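Long-range contacts in phosphoribosylglycinamide synthetase (Anaerococcus prevotii, PDB 4DIM), which probably acts as an ATP-dependent ligase of the ATP-grasp type, binding ATP and a divalent metal such as manganese: residues H213-Y218 with V226-P231; G324-I329 with Q376-E381. All coordinates share one frame; numbering follows the deposited sequence.

Contact 1 of 2, residues H213-Y218 with V226-P231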
ATOM      1  N   HIS A 213      -9.242   2.250   6.907  1.00 69.46           N
ATOM      2  CA  HIS A 213      -8.330   1.900   7.995  1.00 69.72           C
ATOM      3  C   HIS A 213      -7.501   3.094   8.450  1.00 74.73           C
ATOM      4  O   HIS A 213      -7.278   4.072   7.716  1.00 72.29           O
ATOM      5  CB  HIS A 213      -7.408   0.706   7.651  1.00 69.01           C
ATOM      6  CG  HIS A 213      -6.658   0.839   6.373  1.00 70.79           C
ATOM      7  ND1 HIS A 213      -5.495   1.594   6.293  1.00 71.63           N
ATOM      8  CD2 HIS A 213      -6.898   0.266   5.168  1.00 70.63           C
ATOM      9  CE1 HIS A 213      -5.114   1.523   5.033  1.00 70.06           C
ATOM     10  NE2 HIS A 213      -5.917   0.707   4.323  1.00 70.25           N
ATOM     11  N   GLY A 214      -7.117   3.020   9.707  1.00 74.68           N
ATOM     12  CA  GLY A 214      -6.343   4.065  10.345  1.00 76.76           C
ATOM     13  C   GLY A 214      -4.885   3.906  10.028  1.00 82.28           C
ATOM     14  O   GLY A 214      -4.423   2.788   9.808  1.00 81.80           O
ATOM     15  N   ASP A 215      -4.173   5.032   9.962  1.00 80.13           N
ATOM     16  CA  ASP A 215      -2.761   5.077   9.599  1.00 78.73           C
ATOM     17  C   ASP A 215      -1.942   5.761  10.696  1.00 84.14           C
ATOM     18  O   ASP A 215      -1.987   6.980  10.819  1.00 82.61           O
ATOM     19  CB  ASP A 215      -2.604   5.835   8.255  1.00 79.02           C
ATOM     20  CG  ASP A 215      -3.188   5.167   6.987  1.00 87.45           C
ATOM     21  OD1 ASP A 215      -3.645   3.983   7.069  1.00 79.78           O
ATOM     22  OD2 ASP A 215      -3.145   5.809   5.902  1.00103.74           O
ATOM     23  N   GLU A 216      -1.209   4.968  11.515  1.00 84.22           N
ATOM     24  CA  GLU A 216      -0.301   5.516  12.551  1.00 85.58           C
ATOM     25  C   GLU A 216       1.054   5.821  11.907  1.00 90.29           C
ATOM     26  O   GLU A 216       1.523   5.085  11.035  1.00 87.39           O
ATOM     27  CB  GLU A 216      -0.148   4.586  13.735  1.00 87.16           C
ATOM     28  CG  GLU A 216      -1.413   4.473  14.550  1.00 91.42           C
ATOM     29  CD  GLU A 216      -1.380   3.409  15.626  1.00106.88           C
ATOM     30  OE1 GLU A 216      -0.444   2.577  15.604  1.00102.69           O
ATOM     31  OE2 GLU A 216      -2.283   3.407  16.498  1.00 97.72           O
ATOM     32  N   THR A 217       1.649   6.934  12.274  1.00 92.09           N
ATOM     33  CA  THR A 217       2.876   7.344  11.600  1.00 94.53           C
ATOM     34  C   THR A 217       3.946   7.869  12.615  1.00100.14           C
ATOM     35  O   THR A 217       3.627   8.191  13.763  1.00 99.03           O
ATOM     36  CB  THR A 217       2.450   8.375  10.516  1.00108.39           C
ATOM     37  OG1 THR A 217       3.306   8.290   9.380  1.00112.92           O
ATOM     38  CG2 THR A 217       2.350   9.787  11.039  1.00105.54           C
ATOM     39  N   TYR A 218       5.224   7.843  12.185  1.00 98.86           N
ATOM     40  CA  TYR A 218       6.363   8.348  12.962  1.00102.42           C
ATOM     41  C   TYR A 218       7.082   9.390  12.134  1.00108.29           C
ATOM     42  O   TYR A 218       7.516   9.089  11.020  1.00106.24           O
ATOM     43  CB  TYR A 218       7.340   7.233  13.375  1.00104.98           C
ATOM     44  CG  TYR A 218       8.428   7.717  14.316  1.00109.28           C
ATOM     45  CD1 TYR A 218       8.207   7.794  15.686  1.00113.55           C
ATOM     46  CD2 TYR A 218       9.653   8.167  13.828  1.00110.85           C
ATOM     47  CE1 TYR A 218       9.194   8.255  16.555  1.00119.87           C
ATOM     48  CE2 TYR A 218      10.646   8.645  14.687  1.00115.30           C
ATOM     49  CZ  TYR A 218      10.415   8.688  16.055  1.00127.40           C
ATOM     50  OH  TYR A 218      11.377   9.153  16.937  1.00130.37           O
ATOM     51  N   VAL A 226       3.966   3.512  10.560  1.00 84.87           N
ATOM     52  CA  VAL A 226       4.395   2.577  11.629  1.00 83.33           C
ATOM     53  C   VAL A 226       3.237   1.788  12.260  1.00 86.30           C
ATOM     54  O   VAL A 226       3.472   0.954  13.137  1.00 85.29           O
ATOM     55  CB  VAL A 226       5.189   3.310  12.715  1.00 85.98           C
ATOM     56  CG1 VAL A 226       6.381   4.022  12.114  1.00 85.43           C
ATOM     57  CG2 VAL A 226       4.303   4.282  13.474  1.00 87.10           C
ATOM     58  N   GLY A 227       2.019   2.013  11.809  1.00 84.56           N
ATOM     59  CA  GLY A 227       0.895   1.257  12.329  1.00 85.42           C
ATOM     60  C   GLY A 227      -0.370   1.415  11.514  1.00 86.89           C
ATOM     61  O   GLY A 227      -0.568   2.415  10.808  1.00 84.46           O
ATOM     62  N   HIS A 228      -1.218   0.392  11.610  1.00 81.55           N
ATOM     63  CA  HIS A 228      -2.504   0.363  10.944  1.00 79.51           C
ATOM     64  C   HIS A 228      -3.508  -0.238  11.890  1.00 82.69           C
ATOM     65  O   HIS A 228      -3.134  -0.978  12.805  1.00 81.85           O
ATOM     66  CB  HIS A 228      -2.449  -0.411   9.611  1.00 78.53           C
ATOM     67  CG  HIS A 228      -1.671   0.312   8.561  1.00 82.23           C
ATOM     68  ND1 HIS A 228      -2.170   1.437   7.938  1.00 84.33           N
ATOM     69  CD2 HIS A 228      -0.431   0.083   8.100  1.00 84.17           C
ATOM     70  CE1 HIS A 228      -1.240   1.836   7.108  1.00 82.84           C
ATOM     71  NE2 HIS A 228      -0.167   1.063   7.187  1.00 83.78           N
ATOM     72  N   TYR A 229      -4.783   0.114  11.699  1.00 77.67           N
ATOM     73  CA  TYR A 229      -5.816  -0.448  12.533  1.00 76.11           C
ATOM     74  C   TYR A 229      -7.150  -0.390  11.879  1.00 77.56           C
ATOM     75  O   TYR A 229      -7.407   0.415  11.017  1.00 73.52           O
ATOM     76  CB  TYR A 229      -5.884   0.252  13.906  1.00 77.43           C
ATOM     77  CG  TYR A 229      -6.168   1.736  13.854  1.00 76.78           C
ATOM     78  CD1 TYR A 229      -5.126   2.664  13.871  1.00 78.54           C
ATOM     79  CD2 TYR A 229      -7.478   2.221  13.880  1.00 76.43           C
ATOM     80  CE1 TYR A 229      -5.380   4.036  13.849  1.00 76.48           C
ATOM     81  CE2 TYR A 229      -7.745   3.585  13.876  1.00 76.70           C
ATOM     82  CZ  TYR A 229      -6.691   4.494  13.881  1.00 82.19           C
ATOM     83  OH  TYR A 229      -6.914   5.841  13.771  1.00 84.15           O
ATOM     84  N   VAL A 230      -8.019  -1.239  12.368  1.00 79.09           N
ATOM     85  CA  VAL A 230      -9.425  -1.302  12.002  1.00 78.90           C
ATOM     86  C   VAL A 230     -10.161  -1.468  13.306  1.00 83.44           C
ATOM     87  O   VAL A 230      -9.633  -2.079  14.238  1.00 81.94           O
ATOM     88  CB  VAL A 230      -9.805  -2.385  10.963  1.00 81.78           C
ATOM     89  CG1 VAL A 230      -9.302  -2.014   9.576  1.00 80.62           C
ATOM     90  CG2 VAL A 230      -9.327  -3.773  11.375  1.00 82.06           C
ATOM     91  N   PRO A 231     -11.331  -0.846  13.450  1.00 83.05           N
ATOM     92  CA  PRO A 231     -12.031   0.006  12.488  1.00 80.85           C
ATOM     93  C   PRO A 231     -11.585   1.446  12.642  1.00 83.49           C
ATOM     94  O   PRO A 231     -11.049   1.857  13.681  1.00 84.10           O
ATOM     95  CB  PRO A 231     -13.490  -0.195  12.887  1.00 84.01           C
ATOM     96  CG  PRO A 231     -13.419  -0.267  14.392  1.00 91.11           C
ATOM     97  CD  PRO A 231     -12.087  -0.927  14.720  1.00 87.11           C
TER

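Contact 2 of 2, residues G324-I329 with Q376-E381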
ATOM      1  N   GLY A 324      -8.676  -4.871  14.813  1.00 77.03           N
ATOM      2  CA  GLY A 324      -7.286  -5.244  14.600  1.00 74.94           C
ATOM      3  C   GLY A 324      -6.362  -4.032  14.685  1.00 76.67           C
ATOM      4  O   GLY A 324      -6.772  -2.887  14.396  1.00 73.92           O
ATOM      5  N   LEU A 325      -5.132  -4.277  15.189  1.00 72.60           N
ATOM      6  CA  LEU A 325      -4.081  -3.264  15.379  1.00 72.11           C
ATOM      7  C   LEU A 325      -2.757  -3.897  15.016  1.00 77.56           C
ATOM      8  O   LEU A 325      -2.421  -4.953  15.541  1.00 79.52           O
ATOM      9  CB  LEU A 325      -4.059  -2.732  16.840  1.00 74.44           C
ATOM     10  CG  LEU A 325      -2.915  -1.763  17.251  1.00 80.14           C
ATOM     11  CD1 LEU A 325      -2.920  -0.503  16.420  1.00 78.74           C
ATOM     12  CD2 LEU A 325      -2.997  -1.392  18.683  1.00 85.33           C
ATOM     13  N   ALA A 326      -2.013  -3.263  14.134  1.00 74.84           N
ATOM     14  CA  ALA A 326      -0.696  -3.727  13.686  1.00 75.51           C
ATOM     15  C   ALA A 326       0.265  -2.620  13.870  1.00 81.82           C
ATOM     16  O   ALA A 326      -0.018  -1.511  13.421  1.00 81.75           O
ATOM     17  CB  ALA A 326      -0.723  -4.147  12.225  1.00 74.21           C
ATOM     18  N   ARG A 327       1.359  -2.875  14.570  1.00 81.12           N
ATOM     19  CA  ARG A 327       2.374  -1.867  14.789  1.00 83.29           C
ATOM     20  C   ARG A 327       3.769  -2.392  14.573  1.00 90.38           C
ATOM     21  O   ARG A 327       4.113  -3.473  15.065  1.00 89.12           O
ATOM     22  CB  ARG A 327       2.255  -1.367  16.228  1.00 88.00           C
ATOM     23  CG  ARG A 327       1.194  -0.324  16.373  1.00 93.10           C
ATOM     24  CD  ARG A 327       1.328   0.335  17.708  1.00 94.44           C
ATOM     25  NE  ARG A 327       0.184   1.208  17.933  1.00 81.49           N
ATOM     26  CZ  ARG A 327      -0.300   1.559  19.110  1.00 95.90           C
ATOM     27  NH1 ARG A 327       0.270   1.121  20.232  1.00 95.71           N
ATOM     28  NH2 ARG A 327      -1.366   2.343  19.184  1.00 95.10           N
HETATM   29  N   MSE A 328       4.611  -1.559  13.936  1.00 82.76           N
HETATM   30  CA  MSE A 328       6.031  -1.855  13.803  1.00 84.40           C
HETATM   31  C   MSE A 328       6.704  -1.580  15.142  1.00 88.20           C
HETATM   32  O   MSE A 328       6.372  -0.588  15.796  1.00 86.78           O
HETATM   33  CB  MSE A 328       6.702  -1.009  12.711  1.00 88.79           C
HETATM   34  CG  MSE A 328       6.044  -1.111  11.314  1.00 99.31           C
HETATM   35 SE   MSE A 328       5.662  -2.959  10.553  0.73109.94          SE
HETATM   36  CE  MSE A 328       3.676  -3.034  10.744  1.00103.20           C
ATOM     37  N   ILE A 329       7.628  -2.471  15.559  1.00 86.96           N
ATOM     38  CA  ILE A 329       8.492  -2.285  16.729  1.00 87.13           C
ATOM     39  C   ILE A 329       9.667  -1.436  16.256  1.00 96.21           C
ATOM     40  O   ILE A 329      10.328  -1.809  15.297  1.00 96.33           O
ATOM     41  CB  ILE A 329       8.986  -3.610  17.373  1.00 89.26           C
ATOM     42  CG1 ILE A 329       7.800  -4.515  17.791  1.00 87.94           C
ATOM     43  CG2 ILE A 329       9.873  -3.290  18.597  1.00 90.19           C
ATOM     44  CD1 ILE A 329       8.237  -5.888  18.204  1.00 93.64           C
ATOM     45  N   GLN A 376       7.408  -6.603  14.273  1.00 88.28           N
ATOM     46  CA  GLN A 376       6.014  -6.190  14.192  1.00 86.44           C
ATOM     47  C   GLN A 376       5.138  -7.052  15.058  1.00 88.78           C
ATOM     48  O   GLN A 376       5.434  -8.233  15.280  1.00 89.77           O
ATOM     49  CB  GLN A 376       5.495  -6.222  12.754  1.00 88.43           C
ATOM     50  CG  GLN A 376       5.361  -7.627  12.170  1.00 87.41           C
ATOM     51  CD  GLN A 376       5.160  -7.600  10.691  1.00 91.43           C
ATOM     52  OE1 GLN A 376       5.463  -6.634  10.001  1.00 87.79           O
ATOM     53  NE2 GLN A 376       4.731  -8.687  10.155  1.00 87.25           N
ATOM     54  N   ILE A 377       4.044  -6.441  15.518  1.00 83.67           N
ATOM     55  CA  ILE A 377       3.039  -7.017  16.396  1.00 82.92           C
ATOM     56  C   ILE A 377       1.680  -6.854  15.759  1.00 84.31           C
ATOM     57  O   ILE A 377       1.332  -5.752  15.345  1.00 80.54           O
ATOM     58  CB  ILE A 377       3.041  -6.309  17.785  1.00 86.73           C
ATOM     59  CG1 ILE A 377       4.423  -6.423  18.496  1.00 88.39           C
ATOM     60  CG2 ILE A 377       1.907  -6.855  18.683  1.00 87.47           C
ATOM     61  CD1 ILE A 377       4.597  -5.438  19.589  1.00 92.11           C
ATOM     62  N   ILE A 378       0.876  -7.925  15.778  1.00 82.31           N
ATOM     63  CA  ILE A 378      -0.494  -7.876  15.323  1.00 80.45           C
ATOM     64  C   ILE A 378      -1.386  -8.488  16.403  1.00 81.05           C
ATOM     65  O   ILE A 378      -1.166  -9.608  16.850  1.00 78.33           O
ATOM     66  CB  ILE A 378      -0.757  -8.530  13.955  1.00 83.43           C
ATOM     67  CG1 ILE A 378       0.301  -8.160  12.949  1.00 82.40           C
ATOM     68  CG2 ILE A 378      -2.172  -8.111  13.458  1.00 85.58           C
ATOM     69  CD1 ILE A 378       0.213  -8.918  11.738  1.00 90.92           C
ATOM     70  N   VAL A 379      -2.417  -7.731  16.781  1.00 78.74           N
ATOM     71  CA  VAL A 379      -3.429  -8.149  17.744  1.00 78.41           C
ATOM     72  C   VAL A 379      -4.820  -7.914  17.143  1.00 80.95           C
ATOM     73  O   VAL A 379      -4.965  -7.136  16.189  1.00 75.86           O
ATOM     74  CB  VAL A 379      -3.286  -7.470  19.096  1.00 81.46           C
ATOM     75  CG1 VAL A 379      -1.889  -7.715  19.664  1.00 82.43           C
ATOM     76  CG2 VAL A 379      -3.589  -5.979  19.008  1.00 80.42           C
ATOM     77  N   LYS A 380      -5.801  -8.678  17.674  1.00 80.79           N
ATOM     78  CA  LYS A 380      -7.227  -8.635  17.355  1.00 82.18           C
ATOM     79  C   LYS A 380      -7.997  -8.668  18.682  1.00 91.57           C
ATOM     80  O   LYS A 380      -7.520  -9.299  19.622  1.00 93.38           O
ATOM     81  CB  LYS A 380      -7.646  -9.811  16.417  1.00 84.31           C
ATOM     82  CG  LYS A 380      -7.478 -11.222  16.990  1.00 87.00           C
ATOM     83  CD  LYS A 380      -8.004 -12.255  16.006  1.00 93.66           C
ATOM     84  CE  LYS A 380      -7.748 -13.702  16.343  1.00 94.42           C
ATOM     85  NZ  LYS A 380      -8.281 -14.105  17.682  1.00122.46           N
ATOM     86  N   GLU A 381      -9.178  -8.027  18.767  1.00 90.28           N
ATOM     87  CA  GLU A 381      -9.986  -7.969  20.007  1.00 92.28           C
ATOM     88  C   GLU A 381     -11.378  -7.330  19.665  1.00 97.28           C
ATOM     89  O   GLU A 381     -11.564  -6.947  18.525  1.00 95.06           O
ATOM     90  CB  GLU A 381      -9.194  -7.169  21.070  1.00 93.20           C
ATOM     91  CG  GLU A 381      -9.743  -7.132  22.481  1.00111.49           C
ATOM     92  CD  GLU A 381     -10.264  -8.353  23.209  1.00123.70           C
ATOM     93  OE1 GLU A 381      -9.545  -8.851  24.107  1.00119.38           O
ATOM     94  OE2 GLU A 381     -11.478  -8.630  23.065  1.00108.57           O
TER

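Contact 1 of 2, residues H213-Y218 with V226-P231
His228 sets its CG anti to the carbonyl carbon (chi1 -70°), and its imidazole meets Gly214 and Asp215 of the partner strand: ND1 gives a hydrogen bond to Gly214 O at 3.2 Å and a weak one to Asp215 OD1, which lies at the imidazole edge with the carboxylate almost perpendicular to the ring. His213 ND1 adds a second weak bond to the same OD1. On the other face of this antiparallel hairpin, Tyr229 holds its CG between the backbone N and the carbonyl carbon (chi1 60°). Gly214 CA lies over one face of the Tyr229 ring, offset toward its rim, in a CH-pi contact 3.6 Å from the centroid. The Glu216 side chain crosses that of Tyr229 at about a right angle, its OE2 3.9 Å from Tyr229 CD1, and OE1 goes on to a salt bridge with Arg327. Val226 and Gly227 both face Glu216 in a classic beta bulge, their N atoms sharing Glu216 O at 2.9 and 3.2 Å. An alanine in place of His228 would probably leave Gly214 O with Tyr229 N as its remaining donor across the hairpin and Asp215 OD1 without one of its two imidazole partners. With two imidazoles beside it, the Asp215 carboxylate would probably be stabilised as the anion.

Contact 2 of 2, residues G324-I329 with Q376-E381
Arg327 and Ile377 exchange a pair of backbone hydrogen bonds, Arg327 N to Ile377 O and Ile377 N to Arg327 O, both 3.0 Å; Leu325 and Val379 do the same two residues along. The straightest of the four runs from Val379 N to Leu325 O, with an angle of 173° at the hydrogen. Between these hydrogen-bonded pairs Ala326 faces Ile378 in a non-hydrogen-bonded pair, and the Ala326 CA approaches Ile377 O at 3.3 Å in a CA-H...O contact. The guanidinium of Arg327 leads away from strand 376-381 toward its partner Glu216, and Leu325 CD2 lies over the centre of one of its faces. These are two antiparallel neighbours inside the large antiparallel sheet of a protein assigned to the ATP-grasp family, with helix 384-395 packed on the face that carries Ile377 and Val379 and helix 285-293 on the face of Ile378. On that second face selenomethionine Met328, bent at chi2 (-50°), lies beside Gln376 with both chains pointing the same way, its SE 3.7 Å from Gln376 OE1 and 3.9 Å from Gln376 CB. The amide NE2 of Gln376 continues to Glu353 on the adjoining strand 351-356. At the end of the pairing Ile329 and Ile377 cross at about a right angle, Ile329 CG1 meeting Ile377 CD1 at 3.8 Å. Farther along the Ile377 face, Leu325 CB touches Val379 CG2 at 3.9 Å, and the latter residue also packs against Ile394.

From the N terminus, the chain first enters contact 1, where strand 206-219 turns back into strand 223-230 and closes a hairpin, with seven residues between the segments, most of them still strand. It then passes through helix 236-253, strands 258-267 and 270-277, then helices 285-293, 297-305 and 311-314 before strand 323-329 opens contact 2. Strands 336-343 and 351-356 lie within the 46-residue loop that strand 375-381 closes. The two loops follow in series and neither nest nor cross. Strands 223-230 and 323-329 are antiparallel neighbours, so both contacts share one sheet, with centres 10 Å apart. A probable hydrogen bond from Ala326 N to His228 O, 2.9 Å, joins them.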